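Local coordinates for GTPase activator-like protein (Chaetomium thermophilum, PDB 5HIU) that forms the all-helical N-terminal part of the TSC2 protein, which as a whole is probably a GTPase activator, at residues L210-L215 and T245-Y250; V254-H259 and L316-K321. One frame throughout, in Å; residues are numbered along the deposited sequence.

Interaction 1: residues L210-L215 and T245-Y250; sequences LIDMLL and TNKLKY
Lys247 meets two residues of helix 204-219, and its chain does two jobs on the way. Its carbon part lies against Ile211, and its ammonium end reaches Asp212. The polar half of the contact is that salt bridge: Lys247 NZ donates a hydrogen bond of 3.0 Å to Asp212 OD1, which accepts it with its syn lone pair, on the side of OD2, while Asp212 OD2 stays 3.8 Å from Lys247 NZ. A bend at chi2 (-68°) sends the lysine chain across the neighbouring helix to Asp212, and the side chains of Asp212 and Lys247 meet at about a right angle. Both residues are partly exposed, so solvent probably weakens the attraction somewhat.

In the apolar half, Ile211 lays both branches against the carbon chain of the lysine: CD1 is 3.9 Å from Lys247 CG, and CG2 is 4.0 Å from Lys247 CD. Further along, Leu215 CD1 presses on Tyr250 CB at 3.6 Å and also approaches the tyrosine's carbonyl carbon, Leu215 CD1 to Tyr250 C being 3.8 Å. The leucine thus meets the base of Tyr250 and the helix backbone rather than the ring.

The two short segments run nearly parallel, 6° apart, with their axes 10.8 Å from each other at closest approach, as expected in an alpha-solenoid stack. Helix 224-240 links these two helices in the chain and packs against the same residues, Leu237 touching Ile211 and Ile234 touching Leu215. Beyond the pair, helix 139-163 backs Leu210 and Met213, and helix 281-294 takes Leu248.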
loop_
_atom_site.group_PDB
_atom_site.type_symbol
_atom_site.label_atom_id
_atom_site.label_comp_id
_atom_site.label_asym_id
_atom_site.label_seq_id
_atom_site.Cartn_x
_atom_site.Cartn_y
_atom_site.Cartn_z
ATOM N N LEU A 210 11.281 2.446 -4.170
ATOM C CA LEU A 210 10.244 1.451 -4.152
ATOM C C LEU A 210 8.946 2.088 -3.667
ATOM O O LEU A 210 7.914 1.922 -4.299
ATOM C CB LEU A 210 10.656 0.282 -3.280
ATOM C CG LEU A 210 9.557 -0.739 -3.052
ATOM C CD1 LEU A 210 8.956 -1.271 -4.352
ATOM C CD2 LEU A 210 10.142 -1.859 -2.214
ATOM N N ILE A 211 9.022 2.850 -2.577
ATOM C CA ILE A 211 7.858 3.524 -2.020
ATOM C C ILE A 211 7.150 4.380 -3.052
ATOM O O ILE A 211 5.933 4.248 -3.216
ATOM C CB ILE A 211 8.235 4.387 -0.803
ATOM C CG1 ILE A 211 8.524 3.489 0.403
ATOM C CG2 ILE A 211 7.114 5.348 -0.440
ATOM C CD1 ILE A 211 9.472 4.113 1.409
ATOM N N ASP A 212 7.903 5.247 -3.742
ATOM C CA ASP A 212 7.337 6.094 -4.811
ATOM C C ASP A 212 6.539 5.284 -5.814
ATOM O O ASP A 212 5.433 5.653 -6.208
ATOM C CB ASP A 212 8.436 6.823 -5.606
ATOM C CG ASP A 212 9.176 7.835 -4.790
ATOM O OD1 ASP A 212 8.774 8.103 -3.644
ATOM O OD2 ASP A 212 10.181 8.367 -5.295
ATOM N N MET A 213 7.130 4.189 -6.247
ATOM C CA MET A 213 6.518 3.349 -7.259
ATOM C C MET A 213 5.160 2.794 -6.781
ATOM O O MET A 213 4.182 2.792 -7.542
ATOM C CB MET A 213 7.488 2.212 -7.588
ATOM C CG MET A 213 7.160 1.369 -8.800
ATOM S SD MET A 213 7.179 2.330 -10.309
ATOM C CE MET A 213 5.423 2.508 -10.655
ATOM N N LEU A 214 5.094 2.356 -5.519
ATOM C CA LEU A 214 3.857 1.796 -4.978
ATOM C C LEU A 214 2.764 2.838 -4.838
ATOM O O LEU A 214 1.577 2.536 -5.001
ATOM C CB LEU A 214 4.080 1.225 -3.604
ATOM C CG LEU A 214 5.130 0.154 -3.509
ATOM C CD1 LEU A 214 5.627 0.184 -2.086
ATOM C CD2 LEU A 214 4.574 -1.201 -3.913
ATOM N N LEU A 215 3.161 4.058 -4.508
ATOM C CA LEU A 215 2.179 5.085 -4.276
ATOM C C LEU A 215 1.600 5.551 -5.592
ATOM O O LEU A 215 0.403 5.809 -5.678
ATOM C CB LEU A 215 2.784 6.239 -3.505
ATOM C CG LEU A 215 3.289 5.852 -2.127
ATOM C CD1 LEU A 215 3.780 7.104 -1.430
ATOM C CD2 LEU A 215 2.249 5.130 -1.273
ATOM N N THR A 245 11.890 9.022 6.747
ATOM C CA THR A 245 11.074 10.134 7.238
ATOM C C THR A 245 10.429 10.953 6.109
ATOM O O THR A 245 9.236 11.258 6.158
ATOM C CB THR A 245 11.867 11.075 8.189
ATOM O OG1 THR A 245 12.954 11.689 7.490
ATOM C CG2 THR A 245 12.418 10.308 9.410
ATOM N N ASN A 246 11.200 11.289 5.085
ATOM C CA ASN A 246 10.685 12.107 3.970
ATOM C C ASN A 246 9.602 11.457 3.071
ATOM O O ASN A 246 9.028 12.127 2.209
ATOM C CB ASN A 246 11.852 12.566 3.101
ATOM C CG ASN A 246 12.630 11.403 2.518
ATOM O OD1 ASN A 246 12.674 10.322 3.102
ATOM N ND2 ASN A 246 13.259 11.621 1.374
ATOM N N LYS A 247 9.337 10.167 3.262
ATOM C CA LYS A 247 8.265 9.456 2.538
ATOM C C LYS A 247 6.948 9.358 3.315
ATOM O O LYS A 247 5.892 9.008 2.746
ATOM C CB LYS A 247 8.731 8.038 2.206
ATOM C CG LYS A 247 9.957 7.993 1.318
ATOM C CD LYS A 247 9.614 8.512 -0.067
ATOM C CE LYS A 247 10.834 8.977 -0.809
ATOM N NZ LYS A 247 10.405 9.945 -1.843
ATOM N N LEU A 248 7.024 9.663 4.609
ATOM C CA LEU A 248 5.925 9.436 5.536
ATOM C C LEU A 248 4.684 10.193 5.110
ATOM O O LEU A 248 3.633 9.600 4.962
ATOM C CB LEU A 248 6.330 9.832 6.961
ATOM C CG LEU A 248 5.448 9.329 8.112
ATOM C CD1 LEU A 248 5.498 7.811 8.229
ATOM C CD2 LEU A 248 5.876 9.985 9.419
ATOM N N LYS A 249 4.799 11.493 4.887
ATOM C CA LYS A 249 3.646 12.260 4.454
ATOM C C LYS A 249 2.930 11.528 3.320
ATOM O O LYS A 249 1.714 11.318 3.373
ATOM C CB LYS A 249 4.055 13.664 4.010
ATOM C CG LYS A 249 2.885 14.519 3.542
ATOM C CD LYS A 249 3.283 15.955 3.261
ATOM C CE LYS A 249 2.134 16.663 2.563
ATOM N NZ LYS A 249 2.236 18.152 2.557
ATOM N N TYR A 250 3.690 11.114 2.311
ATOM C CA TYR A 250 3.109 10.536 1.111
ATOM C C TYR A 250 2.426 9.190 1.417
ATOM O O TYR A 250 1.284 8.970 0.997
ATOM C CB TYR A 250 4.180 10.433 0.005
ATOM C CG TYR A 250 4.578 11.769 -0.644
ATOM C CD1 TYR A 250 4.147 12.996 -0.122
ATOM C CD2 TYR A 250 5.396 11.795 -1.779
ATOM C CE1 TYR A 250 4.497 14.192 -0.722
ATOM C CE2 TYR A 250 5.754 12.990 -2.383
ATOM C CZ TYR A 250 5.298 14.180 -1.845
ATOM O OH TYR A 250 5.637 15.372 -2.420
#

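Interaction 2: residues V254-H259 and L316-K321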
loop_
_atom_site.group_PDB
_atom_site.type_symbol
_atom_site.label_atom_id
_atom_site.label_comp_id
_atom_site.label_asym_id
_atom_site.label_seq_id
_atom_site.Cartn_x
_atom_site.Cartn_y
_atom_site.Cartn_z
ATOM N N VAL A 254 -1.475 8.642 1.032
ATOM C CA VAL A 254 -2.063 7.651 0.152
ATOM C C VAL A 254 -2.941 6.719 0.944
ATOM O O VAL A 254 -4.093 6.480 0.567
ATOM C CB VAL A 254 -1.008 6.888 -0.660
ATOM C CG1 VAL A 254 -1.602 5.650 -1.303
ATOM C CG2 VAL A 254 -0.428 7.804 -1.720
ATOM N N LEU A 255 -2.401 6.196 2.036
ATOM C CA LEU A 255 -3.156 5.295 2.942
ATOM C C LEU A 255 -4.400 5.930 3.570
ATOM O O LEU A 255 -5.432 5.270 3.671
ATOM C CB LEU A 255 -2.278 4.845 4.082
ATOM C CG LEU A 255 -1.118 3.992 3.671
ATOM C CD1 LEU A 255 -0.019 4.121 4.713
ATOM C CD2 LEU A 255 -1.598 2.565 3.520
ATOM N N SER A 256 -4.289 7.189 3.993
ATOM C CA SER A 256 -5.436 7.908 4.554
ATOM C C SER A 256 -6.526 8.078 3.525
ATOM O O SER A 256 -7.698 8.056 3.844
ATOM C CB SER A 256 -5.040 9.283 5.081
ATOM O OG SER A 256 -4.435 9.150 6.356
ATOM N N SER A 257 -6.118 8.236 2.280
ATOM C CA SER A 257 -7.062 8.384 1.200
ATOM C C SER A 257 -7.737 7.055 0.890
ATOM O O SER A 257 -8.943 6.995 0.720
ATOM C CB SER A 257 -6.356 8.992 -0.012
ATOM O OG SER A 257 -5.935 10.323 0.307
ATOM N N ILE A 258 -6.974 5.979 0.828
ATOM C CA ILE A 258 -7.567 4.675 0.544
ATOM C C ILE A 258 -8.529 4.340 1.664
ATOM O O ILE A 258 -9.637 3.860 1.430
ATOM C CB ILE A 258 -6.500 3.587 0.429
ATOM C CG1 ILE A 258 -5.728 3.739 -0.875
ATOM C CG2 ILE A 258 -7.131 2.207 0.481
ATOM C CD1 ILE A 258 -4.331 3.140 -0.817
ATOM N N HIS A 259 -8.071 4.608 2.883
ATOM C CA HIS A 259 -8.848 4.384 4.101
ATOM C C HIS A 259 -10.206 5.013 4.027
ATOM O O HIS A 259 -11.206 4.399 4.375
ATOM C CB HIS A 259 -8.124 5.002 5.283
ATOM C CG HIS A 259 -8.846 4.857 6.576
ATOM N ND1 HIS A 259 -9.107 3.632 7.149
ATOM C CD2 HIS A 259 -9.327 5.785 7.430
ATOM C CE1 HIS A 259 -9.737 3.814 8.295
ATOM N NE2 HIS A 259 -9.890 5.111 8.483
ATOM N N LEU A 316 -9.397 13.190 8.587
ATOM C CA LEU A 316 -10.532 13.082 9.486
ATOM C C LEU A 316 -10.808 11.621 9.807
ATOM O O LEU A 316 -10.996 11.244 10.961
ATOM C CB LEU A 316 -11.784 13.708 8.848
ATOM C CG LEU A 316 -12.149 15.162 9.189
ATOM C CD1 LEU A 316 -10.954 16.103 9.290
ATOM C CD2 LEU A 316 -13.151 15.682 8.166
ATOM N N SER A 317 -10.856 10.809 8.766
ATOM C CA SER A 317 -11.184 9.404 8.896
ATOM C C SER A 317 -10.182 8.734 9.829
ATOM O O SER A 317 -10.551 7.995 10.752
ATOM C CB SER A 317 -11.125 8.744 7.509
ATOM O OG SER A 317 -11.788 7.497 7.493
ATOM N N VAL A 318 -8.909 9.006 9.575
ATOM C CA VAL A 318 -7.832 8.341 10.287
ATOM C C VAL A 318 -7.749 8.901 11.695
ATOM O O VAL A 318 -7.469 8.172 12.643
ATOM C CB VAL A 318 -6.479 8.480 9.534
ATOM C CG1 VAL A 318 -5.320 8.080 10.416
ATOM C CG2 VAL A 318 -6.482 7.628 8.276
ATOM N N LEU A 319 -8.015 10.199 11.822
ATOM C CA LEU A 319 -8.003 10.861 13.130
ATOM C C LEU A 319 -9.120 10.341 14.018
ATOM O O LEU A 319 -8.923 10.085 15.191
ATOM C CB LEU A 319 -8.093 12.391 12.997
ATOM C CG LEU A 319 -6.754 13.063 12.661
ATOM C CD1 LEU A 319 -6.907 14.528 12.227
ATOM C CD2 LEU A 319 -5.815 12.948 13.843
ATOM N N GLN A 320 -10.299 10.183 13.458
ATOM C CA GLN A 320 -11.408 9.676 14.236
ATOM C C GLN A 320 -11.053 8.313 14.776
ATOM O O GLN A 320 -11.366 7.988 15.894
ATOM C CB GLN A 320 -12.648 9.581 13.367
ATOM C CG GLN A 320 -13.828 8.926 14.045
ATOM C CD GLN A 320 -15.089 9.067 13.219
ATOM O OE1 GLN A 320 -15.325 10.095 12.557
ATOM N NE2 GLN A 320 -15.907 8.036 13.240
ATOM N N LYS A 321 -10.389 7.519 13.961
ATOM C CA LYS A 321 -9.971 6.183 14.366
ATOM C C LYS A 321 -8.807 6.276 15.373
ATOM O O LYS A 321 -8.840 5.640 16.426
ATOM C CB LYS A 321 -9.611 5.376 13.118
ATOM C CG LYS A 321 -9.459 3.879 13.322
ATOM C CD LYS A 321 -10.732 3.165 13.759
ATOM C CE LYS A 321 -10.435 1.710 14.143
ATOM N NZ LYS A 321 -11.513 1.082 14.962
#
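Val318 pushes its CG2 methyl between Ser256 and His259, and this is the tight part of the contact. Val318 CG2 lies 3.2 Å from Ser256 OG and 3.5 Å from His259 CD2, approaching the imidazole obliquely. With CG2 anti to the carbonyl carbon and beside its own backbone N, the valine offers this one branch to both partners. Ser317, one residue earlier, works on the same ring: its OG is 3.0 Å from His259 CD2 and 3.2 Å from His259 NE2. His259 extends to meet it because CG is anti to the backbone N (chi1 179°), which carries the imidazole out toward helix 302-322.

The segments cross almost perpendicularly, at 86°, with their axes 9.1 Å apart, so the touching patch that joins helices 245-261 and 302-322 within the solenoid stack is short. On the looser side, Lys321 CB comes to 4.7 Å of His259 NE2, and the rest of the chain bends off to a cation-pi interaction with Trp270. Trp270 also touches His259, while Leu289 of helix 281-294 packs on both Ser256 and Val318.

A methyl set against a hydroxyl and an imidazole, with Ser317 OG near the CD2-NE2 side of the ring, means that this buried crossing rests mainly on close van der Waals fit, with no salt bridge to orient it.

In the fold
Helix 245-261 belongs to both contacts: its first turns pair with helix 204-219 in interaction 1, and its later turns meet helix 302-322 in interaction 2. The contacts lie about 16 Å apart, centre to centre, and follow in series along the chain, interaction 1 closing before interaction 2 opens. They also touch directly, Leu215 CD2 packing on Val254 CB at 3.8 Å. The near-parallel pairing gives way to a near-perpendicular crossing along one helix. In this elongated, strand-free chain, that continuity ties together three helices that are not sequence neighbours, near the middle of the stack.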